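Local atomic coordinates of decapping nuclease RAI1 (Candida albicans, PDB entry 5BUD), a protein that hydrolyses NAD caps and other 5'-end structures of RNA with the help of divalent metal ions, and binds and stimulates the exoribonuclease RAT1. Residues Y26-D31 with E72-D77; A76-L81 with G376-P381; T118-L123 with M142-E147; A178-P183 with E193-K198. All coordinates share one frame; numbering follows the deposited sequence.

Contact 1 of 4, residues Y26-D31 with E72-D77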
loop_
_atom_site.group_PDB
_atom_site.type_symbol
_atom_site.label_atom_id
_atom_site.label_comp_id
_atom_site.label_asym_id
_atom_site.label_seq_id
_atom_site.Cartn_x
_atom_site.Cartn_y
_atom_site.Cartn_z
ATOM N N TYR A 26 -3.866 2.550 -13.850
ATOM C CA TYR A 26 -3.073 1.817 -14.803
ATOM C C TYR A 26 -2.926 0.415 -14.213
ATOM O O TYR A 26 -3.502 0.139 -13.151
ATOM C CB TYR A 26 -1.742 2.544 -15.077
ATOM C CG TYR A 26 -0.764 2.697 -13.941
ATOM C CD1 TYR A 26 -0.989 3.589 -12.912
ATOM C CD2 TYR A 26 0.418 1.979 -13.919
ATOM C CE1 TYR A 26 -0.084 3.757 -11.871
ATOM C CE2 TYR A 26 1.329 2.128 -12.887
ATOM C CZ TYR A 26 1.072 3.022 -11.860
ATOM O OH TYR A 26 1.997 3.147 -10.852
ATOM N N ALA A 27 -2.182 -0.469 -14.877
ATOM C CA ALA A 27 -2.189 -1.856 -14.509
ATOM C C ALA A 27 -0.850 -2.500 -14.808
ATOM O O ALA A 27 -0.034 -1.930 -15.548
ATOM C CB ALA A 27 -3.318 -2.570 -15.262
ATOM N N ARG A 28 -0.621 -3.668 -14.218
ATOM C CA ARG A 28 0.493 -4.532 -14.596
ATOM C C ARG A 28 -0.069 -5.854 -15.081
ATOM O O ARG A 28 -0.921 -6.436 -14.408
ATOM C CB ARG A 28 1.415 -4.764 -13.421
ATOM C CG ARG A 28 2.797 -5.234 -13.836
ATOM C CD ARG A 28 3.745 -5.179 -12.654
ATOM N NE ARG A 28 3.398 -6.204 -11.680
ATOM C CZ ARG A 28 4.035 -6.398 -10.542
ATOM N NH1 ARG A 28 5.086 -5.657 -10.232
ATOM N NH2 ARG A 28 3.628 -7.344 -9.717
ATOM N N ASP A 29 0.375 -6.324 -16.249
ATOM C CA ASP A 29 -0.158 -7.572 -16.806
ATOM C C ASP A 29 0.560 -8.787 -16.255
ATOM O O ASP A 29 1.487 -8.673 -15.450
ATOM C CB ASP A 29 -0.244 -7.543 -18.355
ATOM C CG ASP A 29 1.113 -7.677 -19.065
ATOM O OD1 ASP A 29 2.109 -8.138 -18.473
ATOM O OD2 ASP A 29 1.148 -7.315 -20.261
ATOM N N ILE A 30 0.126 -9.962 -16.684
ATOM C CA ILE A 30 0.629 -11.227 -16.131
ATOM C C ILE A 30 2.123 -11.509 -16.417
ATOM O O ILE A 30 2.762 -12.377 -15.766
ATOM C CB ILE A 30 -0.280 -12.388 -16.583
ATOM C CG1 ILE A 30 -0.021 -13.642 -15.738
ATOM C CG2 ILE A 30 -0.139 -12.652 -18.087
ATOM C CD1 ILE A 30 -1.086 -14.702 -15.877
ATOM N N ASP A 31 2.684 -10.752 -17.363
ATOM C CA ASP A 31 4.106 -10.869 -17.706
ATOM C C ASP A 31 4.937 -9.803 -17.002
ATOM O O ASP A 31 6.144 -9.767 -17.171
ATOM C CB ASP A 31 4.300 -10.740 -19.226
ATOM C CG ASP A 31 3.463 -11.727 -20.010
ATOM O OD1 ASP A 31 3.488 -12.925 -19.681
ATOM O OD2 ASP A 31 2.778 -11.306 -20.970
ATOM N N GLU A 72 13.037 -8.561 -6.587
ATOM C CA GLU A 72 13.816 -7.490 -7.232
ATOM C C GLU A 72 13.007 -6.822 -8.318
ATOM O O GLU A 72 13.206 -5.636 -8.594
ATOM C CB GLU A 72 15.121 -8.003 -7.862
ATOM C CG GLU A 72 15.826 -9.104 -7.101
ATOM C CD GLU A 72 15.242 -10.471 -7.391
ATOM O OE1 GLU A 72 15.336 -10.937 -8.554
ATOM O OE2 GLU A 72 14.683 -11.073 -6.454
ATOM N N GLN A 73 12.099 -7.588 -8.929
ATOM C CA GLN A 73 11.234 -7.085 -9.991
ATOM C C GLN A 73 9.903 -6.510 -9.505
ATOM O O GLN A 73 9.087 -6.089 -10.332
ATOM C CB GLN A 73 10.941 -8.211 -11.005
ATOM C CG GLN A 73 12.156 -8.685 -11.777
ATOM C CD GLN A 73 11.845 -9.839 -12.699
ATOM O OE1 GLN A 73 10.715 -9.992 -13.172
ATOM N NE2 GLN A 73 12.848 -10.664 -12.957
ATOM N N ASN A 74 9.668 -6.496 -8.189
ATOM C CA ASN A 74 8.344 -6.147 -7.649
ATOM C C ASN A 74 8.382 -4.927 -6.740
ATOM O O ASN A 74 7.468 -4.689 -5.954
ATOM C CB ASN A 74 7.771 -7.349 -6.863
ATOM C CG ASN A 74 6.270 -7.304 -6.744
ATOM O OD1 ASN A 74 5.588 -6.747 -7.600
ATOM N ND2 ASN A 74 5.742 -7.888 -5.685
ATOM N N LEU A 75 9.447 -4.146 -6.843
ATOM C CA LEU A 75 9.561 -2.912 -6.073
ATOM C C LEU A 75 8.608 -1.894 -6.694
ATOM O O LEU A 75 8.274 -1.994 -7.880
ATOM C CB LEU A 75 11.017 -2.432 -6.104
ATOM C CG LEU A 75 12.021 -3.458 -5.538
ATOM C CD1 LEU A 75 13.452 -2.951 -5.642
ATOM C CD2 LEU A 75 11.675 -3.827 -4.097
ATOM N N ALA A 76 8.149 -0.922 -5.918
ATOM C CA ALA A 76 7.378 0.166 -6.494
ATOM C C ALA A 76 8.196 0.826 -7.629
ATOM O O ALA A 76 9.378 1.131 -7.474
ATOM C CB ALA A 76 6.990 1.185 -5.449
ATOM N N ASP A 77 7.522 1.043 -8.753
ATOM C CA ASP A 77 8.167 1.420 -10.003
ATOM C C ASP A 77 7.853 2.851 -10.386
ATOM O O ASP A 77 6.821 3.129 -10.959
ATOM C CB ASP A 77 7.698 0.478 -11.097
ATOM C CG ASP A 77 8.412 0.718 -12.406
ATOM O OD1 ASP A 77 9.456 1.358 -12.387
ATOM O OD2 ASP A 77 7.924 0.269 -13.443
HETATM O O HOH W 1 4.287 1.815 -10.912
HETATM O O HOH W 2 7.171 -4.398 -11.778
#
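Arg28 reaches across to Asn74 and holds its side-chain oxygen with both terminal nitrogens. NH1 and NH2 of Arg28 each lie 2.9 Å from OD1 of Asn74, an end-on grip in which two donors share one acceptor. The oxygen sits almost exactly in the guanidinium plane, but the amide is turned by 41° against it, and the two bonds therefore differ: NH1 arrives in the carbonyl plane of Asn74, NH2 well above it. Both are somewhat bent, with N-H...O angles near 145°. Extended through its first two torsions, the Arg28 chain turns at chi3 (70°), which swings the guanidinium until its NH1-NH2 end faces OD1. Asn74 helps by carrying CG anti to the backbone N, and its side chain crosses that of Arg28 at about a right angle.

Water extends the contact at two points. One molecule accepts from Arg28 NH1 and donates to Gln73 O, at 2.9 Å each. Another lies in the plane of the Tyr26 ring, at its edge, 2.6 Å from Tyr26 OH, and donates to Asp77 O. The remaining side of the guanidinium is held too, since Arg28 NE donates to Tyr203 O and NH2 gives a weak bond to Asn202 O; together these fix the group's rotation. The Arg28 side chain lies about 8 Å from a bound manganese ion. The contact thus ties the end of strand 21-28, paired with strands 34-35 and 205-214, to the loop leading into helix 78-92, with Gln205 touching both Arg28 and Asn74.

Contact 2 of 4, residues A76-L81 with G376-P381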
loop_
_atom_site.group_PDB
_atom_site.type_symbol
_atom_site.label_atom_id
_atom_site.label_comp_id
_atom_site.label_asym_id
_atom_site.label_seq_id
_atom_site.Cartn_x
_atom_site.Cartn_y
_atom_site.Cartn_z
ATOM N N ALA A 76 8.149 -0.922 -5.918
ATOM C CA ALA A 76 7.378 0.166 -6.494
ATOM C C ALA A 76 8.196 0.826 -7.629
ATOM O O ALA A 76 9.378 1.131 -7.474
ATOM C CB ALA A 76 6.990 1.185 -5.449
ATOM N N ASP A 77 7.522 1.043 -8.753
ATOM C CA ASP A 77 8.167 1.420 -10.003
ATOM C C ASP A 77 7.853 2.851 -10.386
ATOM O O ASP A 77 6.821 3.129 -10.959
ATOM C CB ASP A 77 7.698 0.478 -11.097
ATOM C CG ASP A 77 8.412 0.718 -12.406
ATOM O OD1 ASP A 77 9.456 1.358 -12.387
ATOM O OD2 ASP A 77 7.924 0.269 -13.443
ATOM N N PHE A 78 8.741 3.777 -10.072
ATOM C CA PHE A 78 8.480 5.163 -10.460
ATOM C C PHE A 78 8.444 5.421 -11.955
ATOM O O PHE A 78 7.688 6.295 -12.421
ATOM C CB PHE A 78 9.416 6.146 -9.747
ATOM C CG PHE A 78 8.704 7.065 -8.796
ATOM C CD1 PHE A 78 7.961 8.124 -9.277
ATOM C CD2 PHE A 78 8.765 6.874 -7.441
ATOM C CE1 PHE A 78 7.284 8.976 -8.417
ATOM C CE2 PHE A 78 8.111 7.735 -6.570
ATOM C CZ PHE A 78 7.368 8.774 -7.062
ATOM N N ASN A 79 9.266 4.704 -12.719
ATOM C CA ASN A 79 9.233 4.828 -14.197
ATOM C C ASN A 79 7.828 4.717 -14.720
ATOM O O ASN A 79 7.340 5.611 -15.420
ATOM C CB ASN A 79 10.092 3.751 -14.856
ATOM C CG ASN A 79 10.302 3.994 -16.336
ATOM O OD1 ASN A 79 9.454 3.645 -17.161
ATOM N ND2 ASN A 79 11.444 4.587 -16.689
ATOM N N SER A 80 7.162 3.620 -14.377
ATOM C CA SER A 80 5.819 3.362 -14.879
ATOM C C SER A 80 4.807 4.350 -14.323
ATOM O O SER A 80 3.928 4.794 -15.047
ATOM C CB SER A 80 5.391 1.901 -14.654
ATOM O OG SER A 80 5.278 1.563 -13.279
ATOM N N LEU A 81 4.965 4.767 -13.070
ATOM C CA LEU A 81 4.039 5.729 -12.516
ATOM C C LEU A 81 4.181 7.054 -13.262
ATOM O O LEU A 81 3.196 7.660 -13.625
ATOM C CB LEU A 81 4.274 5.920 -11.011
ATOM C CG LEU A 81 3.492 7.058 -10.315
ATOM C CD1 LEU A 81 1.984 6.938 -10.500
ATOM C CD2 LEU A 81 3.840 7.099 -8.832
ATOM N N GLY A 376 17.030 8.607 -13.915
ATOM C CA GLY A 376 16.586 7.244 -14.153
ATOM C C GLY A 376 16.037 6.495 -12.959
ATOM O O GLY A 376 15.089 5.742 -13.103
ATOM N N GLN A 377 16.615 6.714 -11.782
ATOM C CA GLN A 377 16.277 5.928 -10.606
ATOM C C GLN A 377 14.948 6.372 -9.954
ATOM O O GLN A 377 14.328 5.603 -9.234
ATOM C CB GLN A 377 17.402 6.033 -9.596
ATOM C CG GLN A 377 17.515 4.865 -8.664
ATOM C CD GLN A 377 18.843 4.891 -7.947
ATOM O OE1 GLN A 377 19.842 4.363 -8.454
ATOM N NE2 GLN A 377 18.871 5.525 -6.774
ATOM N N LEU A 378 14.556 7.622 -10.186
ATOM C CA LEU A 378 13.241 8.127 -9.817
ATOM C C LEU A 378 12.690 8.872 -11.023
ATOM O O LEU A 378 11.816 8.362 -11.732
ATOM C CB LEU A 378 13.295 9.003 -8.567
ATOM C CG LEU A 378 11.946 9.249 -7.856
ATOM C CD1 LEU A 378 12.128 9.965 -6.520
ATOM C CD2 LEU A 378 10.977 10.022 -8.715
ATOM N N LEU A 379 13.239 10.054 -11.295
ATOM C CA LEU A 379 12.845 10.838 -12.465
ATOM C C LEU A 379 13.372 10.189 -13.732
ATOM O O LEU A 379 14.432 9.550 -13.723
ATOM C CB LEU A 379 13.386 12.248 -12.355
ATOM C CG LEU A 379 12.864 13.037 -11.145
ATOM C CD1 LEU A 379 13.463 14.429 -11.159
ATOM C CD2 LEU A 379 11.345 13.085 -11.202
ATOM N N THR A 380 12.599 10.307 -14.802
ATOM C CA THR A 380 13.006 9.829 -16.097
ATOM C C THR A 380 13.098 10.994 -17.067
ATOM O O THR A 380 12.451 12.048 -16.854
ATOM C CB THR A 380 12.021 8.801 -16.643
ATOM O OG1 THR A 380 10.746 9.427 -16.854
ATOM C CG2 THR A 380 11.897 7.620 -15.665
ATOM N N PRO A 381 13.882 10.805 -18.160
ATOM C CA PRO A 381 14.047 11.912 -19.106
ATOM C C PRO A 381 12.768 12.256 -19.859
ATOM O O PRO A 381 12.546 13.437 -20.171
ATOM C CB PRO A 381 15.182 11.434 -20.031
ATOM C CG PRO A 381 15.233 9.939 -19.860
ATOM C CD PRO A 381 14.824 9.698 -18.435
HETATM O O HOH W 3 8.655 7.817 -17.278
#
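Thr380 OG1 meets a water at 2.7 Å, and that water donates to Asn79 O at 3.2 Å, making a bridge from the first turn of helix 78-92 to the residue at the N-cap of helix 381-389. The same hydroxyl oxygen accepts a weak bond from the backbone N of Phe383. With chi1 at 64°, OG1 lies between the backbone N and the carbonyl carbon, while CG2 stands anti to the carbonyl carbon and meets the Asn79 amide: CG2 of Thr380 is 3.2 Å from ND2 of Asn79, a tight apolar-to-amide touch where the two side chains cross at about a right angle.

The apolar half of the contact belongs to Phe78 and Leu378, whose side chains run side by side in the same direction. Leu378 lays its CD2 methyl over one face of the Phe78 ring, 3.7 Å from the centroid and 15° off the ring normal, a CH-pi contact displaced slightly toward CD1. Leu378 is the first residue to leave helical geometry after helix 367-377, with its CG anti to the backbone N.

Phe103 packs edge-to-face with Phe78, and Phe133 and Lys135 of strand 131-136 touch both Phe78 and Leu378. The start of helix 78-92 and the link between the two C-terminal helices 367-377 and 381-389 are thereby pressed together on that strand.

Contact 3 of 4, residues T118-L123 with M142-E147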
loop_
_atom_site.group_PDB
_atom_site.type_symbol
_atom_site.label_atom_id
_atom_site.label_comp_id
_atom_site.label_asym_id
_atom_site.label_seq_id
_atom_site.Cartn_x
_atom_site.Cartn_y
_atom_site.Cartn_z
ATOM N N THR A 118 9.543 -0.205 16.196
ATOM C CA THR A 118 10.754 -0.954 15.888
ATOM C C THR A 118 11.068 -1.015 14.394
ATOM O O THR A 118 12.178 -1.391 14.041
ATOM C CB THR A 118 10.771 -2.393 16.456
ATOM O OG1 THR A 118 9.911 -3.230 15.693
ATOM C CG2 THR A 118 10.357 -2.438 17.910
ATOM N N ASP A 119 10.124 -0.628 13.524
ATOM C CA ASP A 119 10.303 -0.762 12.069
ATOM C C ASP A 119 11.021 0.462 11.438
ATOM O O ASP A 119 10.530 1.585 11.549
ATOM C CB ASP A 119 8.945 -0.932 11.359
ATOM C CG ASP A 119 8.249 -2.237 11.698
ATOM O OD1 ASP A 119 8.923 -3.237 11.985
ATOM O OD2 ASP A 119 7.002 -2.258 11.674
ATOM N N PRO A 120 12.151 0.230 10.732
ATOM C CA PRO A 120 12.886 1.294 10.065
ATOM C C PRO A 120 12.125 1.886 8.868
ATOM O O PRO A 120 11.306 1.203 8.272
ATOM C CB PRO A 120 14.138 0.567 9.538
ATOM C CG PRO A 120 13.645 -0.796 9.237
ATOM C CD PRO A 120 12.706 -1.092 10.385
ATOM N N ILE A 121 12.404 3.145 8.554
ATOM C CA ILE A 121 11.932 3.802 7.315
ATOM C C ILE A 121 13.129 4.502 6.686
ATOM O O ILE A 121 13.817 5.282 7.346
ATOM C CB ILE A 121 10.838 4.860 7.577
ATOM C CG1 ILE A 121 9.661 4.243 8.320
ATOM C CG2 ILE A 121 10.342 5.488 6.268
ATOM C CD1 ILE A 121 8.522 5.204 8.590
ATOM N N ASP A 122 13.365 4.229 5.407
ATOM C CA ASP A 122 14.422 4.890 4.646
ATOM C C ASP A 122 13.874 5.232 3.246
ATOM O O ASP A 122 13.628 4.336 2.411
ATOM C CB ASP A 122 15.699 4.035 4.531
ATOM C CG ASP A 122 16.465 3.901 5.863
ATOM O OD1 ASP A 122 17.385 4.709 6.116
ATOM O OD2 ASP A 122 16.151 2.991 6.666
ATOM N N LEU A 123 13.719 6.534 3.008
ATOM C CA LEU A 123 13.141 7.063 1.770
ATOM C C LEU A 123 14.083 8.104 1.138
ATOM O O LEU A 123 15.002 8.597 1.786
ATOM C CB LEU A 123 11.818 7.749 2.066
ATOM C CG LEU A 123 10.864 6.936 2.946
ATOM C CD1 LEU A 123 9.690 7.793 3.409
ATOM C CD2 LEU A 123 10.425 5.684 2.206
ATOM N N MET A 142 15.748 -4.167 0.006
ATOM C CA MET A 142 16.142 -5.494 -0.452
ATOM C C MET A 142 17.091 -6.145 0.551
ATOM O O MET A 142 16.982 -7.334 0.826
ATOM C CB MET A 142 16.812 -5.441 -1.825
ATOM C CG MET A 142 15.874 -5.188 -2.993
ATOM S SD MET A 142 14.561 -6.415 -3.168
ATOM C CE MET A 142 15.449 -7.964 -3.023
ATOM N N LYS A 143 18.013 -5.362 1.094
ATOM C CA LYS A 143 18.976 -5.883 2.056
ATOM C C LYS A 143 18.271 -6.344 3.328
ATOM O O LYS A 143 18.608 -7.396 3.903
ATOM C CB LYS A 143 20.036 -4.831 2.370
ATOM C CG LYS A 143 21.237 -5.353 3.127
ATOM C CD LYS A 143 21.901 -4.245 3.939
ATOM C CE LYS A 143 20.998 -3.768 5.076
ATOM N NZ LYS A 143 21.778 -3.126 6.163
ATOM N N ARG A 144 17.284 -5.576 3.762
ATOM C CA ARG A 144 16.505 -5.975 4.924
ATOM C C ARG A 144 15.655 -7.202 4.634
ATOM O O ARG A 144 15.536 -8.077 5.485
ATOM C CB ARG A 144 15.644 -4.834 5.408
ATOM C CG ARG A 144 16.501 -3.720 5.957
ATOM C CD ARG A 144 15.773 -2.409 6.039
ATOM N NE ARG A 144 16.606 -1.448 6.744
ATOM C CZ ARG A 144 16.392 -0.141 6.791
ATOM N NH1 ARG A 144 15.354 0.416 6.166
ATOM N NH2 ARG A 144 17.227 0.613 7.475
ATOM N N ARG A 145 15.078 -7.265 3.440
ATOM C CA ARG A 145 14.282 -8.418 3.053
ATOM C C ARG A 145 15.155 -9.690 2.997
ATOM O O ARG A 145 14.739 -10.743 3.461
ATOM C CB ARG A 145 13.568 -8.168 1.723
ATOM C CG ARG A 145 12.306 -9.002 1.555
ATOM C CD ARG A 145 11.574 -8.734 0.243
ATOM N NE ARG A 145 10.764 -7.508 0.281
ATOM C CZ ARG A 145 10.976 -6.407 -0.442
ATOM N NH1 ARG A 145 11.987 -6.327 -1.306
ATOM N NH2 ARG A 145 10.158 -5.369 -0.303
ATOM N N LYS A 146 16.369 -9.589 2.465
ATOM C CA LYS A 146 17.249 -10.753 2.398
ATOM C C LYS A 146 17.596 -11.200 3.806
ATOM O O LYS A 146 17.519 -12.382 4.122
ATOM C CB LYS A 146 18.539 -10.458 1.643
ATOM C CG LYS A 146 18.398 -10.099 0.178
ATOM C CD LYS A 146 17.647 -11.128 -0.652
ATOM C CE LYS A 146 17.812 -10.829 -2.139
ATOM N NZ LYS A 146 16.734 -11.413 -2.990
ATOM N N GLU A 147 17.956 -10.251 4.659
ATOM C CA GLU A 147 18.376 -10.575 6.019
ATOM C C GLU A 147 17.217 -11.113 6.865
ATOM O O GLU A 147 17.420 -11.964 7.727
ATOM C CB GLU A 147 19.073 -9.384 6.685
ATOM C CG GLU A 147 18.170 -8.449 7.463
ATOM C CD GLU A 147 18.885 -7.196 7.939
ATOM O OE1 GLU A 147 18.210 -6.373 8.594
ATOM O OE2 GLU A 147 20.105 -7.038 7.670
#
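Pro120 and Arg144 mark the closest backbone approach, their CA atoms still 9.6 Å apart, where the chain entering strand 121-128 passes helix 138-155 in this PD-(D/E)XK nuclease domain. One long side chain spans the gap. Arg144 runs extended from CG to NE, its CG set beside the backbone N (chi1 -67°), and delivers its guanidinium end-on to Asp122. The result is a salt bridge in which both terminal nitrogens seize a single carboxylate oxygen: NH1 and NH2 of Arg144 each stand 2.7 Å from OD2 of Asp122. Both nitrogens come from the same face of the carboxylate, whose plane is turned 49° from that of the guanidinium, so this is not the coplanar pairing of two nitrogens with two oxygens.

OD1 of Asp122 has a separate partner, Lys352 on the adjacent strand 349-354. Placed between two basic groups, the buried aspartate is probably kept ionised. The guanidinium is also packed from above: Pro120 slides past Arg144 in the opposite direction and covers one guanidinium face, its CB 3.6 Å from Arg144 NH1 and its CG 3.7 Å from Arg144 CZ.

Contact 4 of 4, residues A178-P183 with E193-K198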
loop_
_atom_site.group_PDB
_atom_site.type_symbol
_atom_site.label_atom_id
_atom_site.label_comp_id
_atom_site.label_asym_id
_atom_site.label_seq_id
_atom_site.Cartn_x
_atom_site.Cartn_y
_atom_site.Cartn_z
ATOM N N ALA A 178 -11.660 -15.565 -4.402
ATOM C CA ALA A 178 -12.692 -14.608 -3.942
ATOM C C ALA A 178 -13.103 -13.573 -4.962
ATOM O O ALA A 178 -14.028 -12.791 -4.704
ATOM C CB ALA A 178 -12.238 -13.921 -2.657
ATOM N N THR A 179 -12.463 -13.563 -6.140
ATOM C CA THR A 179 -12.774 -12.573 -7.142
ATOM C C THR A 179 -13.025 -13.205 -8.536
ATOM O O THR A 179 -12.609 -14.328 -8.799
ATOM C CB THR A 179 -11.622 -11.566 -7.312
ATOM O OG1 THR A 179 -10.472 -12.234 -7.877
ATOM C CG2 THR A 179 -11.263 -10.887 -5.966
ATOM N N ILE A 180 -13.692 -12.442 -9.380
ATOM C CA ILE A 180 -13.999 -12.797 -10.780
ATOM C C ILE A 180 -13.573 -11.642 -11.708
ATOM O O ILE A 180 -13.579 -10.468 -11.294
ATOM C CB ILE A 180 -15.510 -13.113 -10.925
ATOM C CG1 ILE A 180 -16.358 -12.072 -10.172
ATOM C CG2 ILE A 180 -15.783 -14.506 -10.389
ATOM C CD1 ILE A 180 -17.854 -12.124 -10.437
ATOM N N PRO A 181 -13.180 -11.953 -12.960
ATOM C CA PRO A 181 -12.579 -10.917 -13.808
ATOM C C PRO A 181 -13.528 -9.861 -14.334
ATOM O O PRO A 181 -13.072 -8.871 -14.879
ATOM C CB PRO A 181 -11.960 -11.709 -14.973
ATOM C CG PRO A 181 -12.633 -13.036 -14.960
ATOM C CD PRO A 181 -12.952 -13.303 -13.506
ATOM N N LYS A 182 -14.831 -10.085 -14.176
ATOM C CA LYS A 182 -15.862 -9.180 -14.600
ATOM C C LYS A 182 -16.985 -9.260 -13.580
ATOM O O LYS A 182 -17.019 -10.181 -12.778
ATOM C CB LYS A 182 -16.361 -9.583 -15.995
ATOM C CG LYS A 182 -15.365 -9.258 -17.115
ATOM C CD LYS A 182 -15.365 -7.761 -17.435
ATOM C CE LYS A 182 -13.979 -7.211 -17.756
ATOM N NZ LYS A 182 -13.342 -7.901 -18.913
ATOM N N PRO A 183 -17.893 -8.291 -13.591
ATOM C CA PRO A 183 -18.942 -8.323 -12.580
ATOM C C PRO A 183 -19.844 -9.525 -12.748
ATOM O O PRO A 183 -19.902 -10.124 -13.849
ATOM C CB PRO A 183 -19.715 -7.019 -12.804
ATOM C CG PRO A 183 -19.176 -6.408 -14.034
ATOM C CD PRO A 183 -17.907 -7.067 -14.404
ATOM N N GLU A 193 -16.869 -21.316 -11.229
ATOM C CA GLU A 193 -16.606 -22.633 -10.647
ATOM C C GLU A 193 -15.136 -23.020 -10.723
ATOM O O GLU A 193 -14.629 -23.682 -9.821
ATOM C CB GLU A 193 -17.451 -23.721 -11.328
ATOM C CG GLU A 193 -18.930 -23.697 -10.982
ATOM C CD GLU A 193 -19.687 -24.863 -11.614
ATOM O OE1 GLU A 193 -19.570 -25.070 -12.842
ATOM O OE2 GLU A 193 -20.407 -25.578 -10.880
ATOM N N ASN A 194 -14.459 -22.608 -11.791
ATOM C CA ASN A 194 -13.087 -23.048 -12.055
ATOM C C ASN A 194 -11.987 -22.286 -11.300
ATOM O O ASN A 194 -10.797 -22.498 -11.556
ATOM C CB ASN A 194 -12.798 -22.958 -13.553
ATOM C CG ASN A 194 -13.661 -23.900 -14.377
ATOM O OD1 ASN A 194 -14.402 -24.733 -13.840
ATOM N ND2 ASN A 194 -13.581 -23.756 -15.697
ATOM N N ARG A 195 -12.374 -21.398 -10.388
ATOM C CA ARG A 195 -11.412 -20.503 -9.746
ATOM C C ARG A 195 -10.431 -21.223 -8.879
ATOM O O ARG A 195 -9.262 -20.869 -8.837
ATOM C CB ARG A 195 -12.146 -19.465 -8.915
ATOM C CG ARG A 195 -12.740 -18.414 -9.797
ATOM C CD ARG A 195 -13.323 -17.324 -8.973
ATOM N NE ARG A 195 -14.438 -17.810 -8.161
ATOM C CZ ARG A 195 -15.102 -17.046 -7.310
ATOM N NH1 ARG A 195 -14.762 -15.774 -7.171
ATOM N NH2 ARG A 195 -16.121 -17.541 -6.623
ATOM N N ASN A 196 -10.907 -22.254 -8.195
ATOM C CA ASN A 196 -10.073 -23.027 -7.283
ATOM C C ASN A 196 -8.986 -23.811 -8.028
ATOM O O ASN A 196 -8.040 -24.282 -7.411
ATOM C CB ASN A 196 -10.942 -23.982 -6.456
ATOM C CG ASN A 196 -10.279 -24.428 -5.157
ATOM O OD1 ASN A 196 -9.344 -23.789 -4.659
ATOM N ND2 ASN A 196 -10.779 -25.532 -4.586
ATOM N N LYS A 197 -9.110 -23.953 -9.348
ATOM C CA LYS A 197 -8.072 -24.641 -10.144
ATOM C C LYS A 197 -7.163 -23.670 -10.896
ATOM O O LYS A 197 -6.138 -24.061 -11.418
ATOM C CB LYS A 197 -8.710 -25.612 -11.140
ATOM C CG LYS A 197 -9.364 -26.820 -10.480
ATOM C CD LYS A 197 -10.320 -27.528 -11.437
ATOM C CE LYS A 197 -11.038 -28.704 -10.780
ATOM N NZ LYS A 197 -10.131 -29.836 -10.427
ATOM N N LYS A 198 -7.550 -22.401 -10.962
ATOM C CA LYS A 198 -6.756 -21.401 -11.679
ATOM C C LYS A 198 -5.363 -21.293 -11.056
ATOM O O LYS A 198 -5.215 -21.372 -9.837
ATOM C CB LYS A 198 -7.494 -20.062 -11.627
ATOM C CG LYS A 198 -7.045 -19.030 -12.628
ATOM C CD LYS A 198 -7.622 -17.659 -12.293
ATOM C CE LYS A 198 -9.130 -17.673 -12.150
ATOM N NZ LYS A 198 -9.692 -16.289 -12.204
HETATM O O HOH W 4 -10.016 -15.226 -9.948
#
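Arg195 and the short strand 179-180 form the close-packed half of this contact. NH1 of Arg195 donates to Thr179 O at 3.1 Å in an almost straight bond (171°), yet it comes down from above the carbonyl plane, the C=O...N angle being only 95°. A bend at chi3 (-64°) folds the arginine chain over this oxygen, bringing Arg195 CD to 3.1 Å from Thr179 O as well. CG2 of Ile180 covers one face of the guanidinium, 3.6 Å from NH1. The group has further holds: NH1 also donates to Tyr47 O, next to strand 45-46, and NE to Ile192 O.

Lys198 makes up the looser, solvent side. Its exposed side chain stretches toward the strand without touching it, and a water joins the two, donating to Thr179 O at 3.0 Å; the water's 2.5 Å distance to Lys198 NZ is doubtfully short.

Thr179 turns its hydroxyl away to Glu175 O, and Glu175 is a metal ligand. The Thr179 side chain itself is about 8 Å from a manganese ion, so the 193-198 loop is joined to strand 179-180 near the metal site. These acceptors of NH1 and NE are all backbone carbonyls, whose partial negative charge probably helps to hold the buried guanidinium.

Contacts 1 and 2 are continuous: they share Ala76 and Asp77, their centres are 12 Å apart, and Tyr26 OH packs 3.6 Å from Leu81 CB. Contact 3 touches contact 1 alone of these two, where Leu75 CD2 lies 3.8 Å from Arg145 NH1. Contact 4 stands apart, its centre about 22 Å from that of contact 1 and 33 to 35 Å from those of contacts 2 and 3. Contacts 1 and 4 both lie near the metal centre, the side chains of Arg28 and Thr179 each about 8 Å from a manganese ion. Contact 3, though remote from the metal ligands, comes within about 6 Å of the bound RNA; contact 2 stays about 11 Å away.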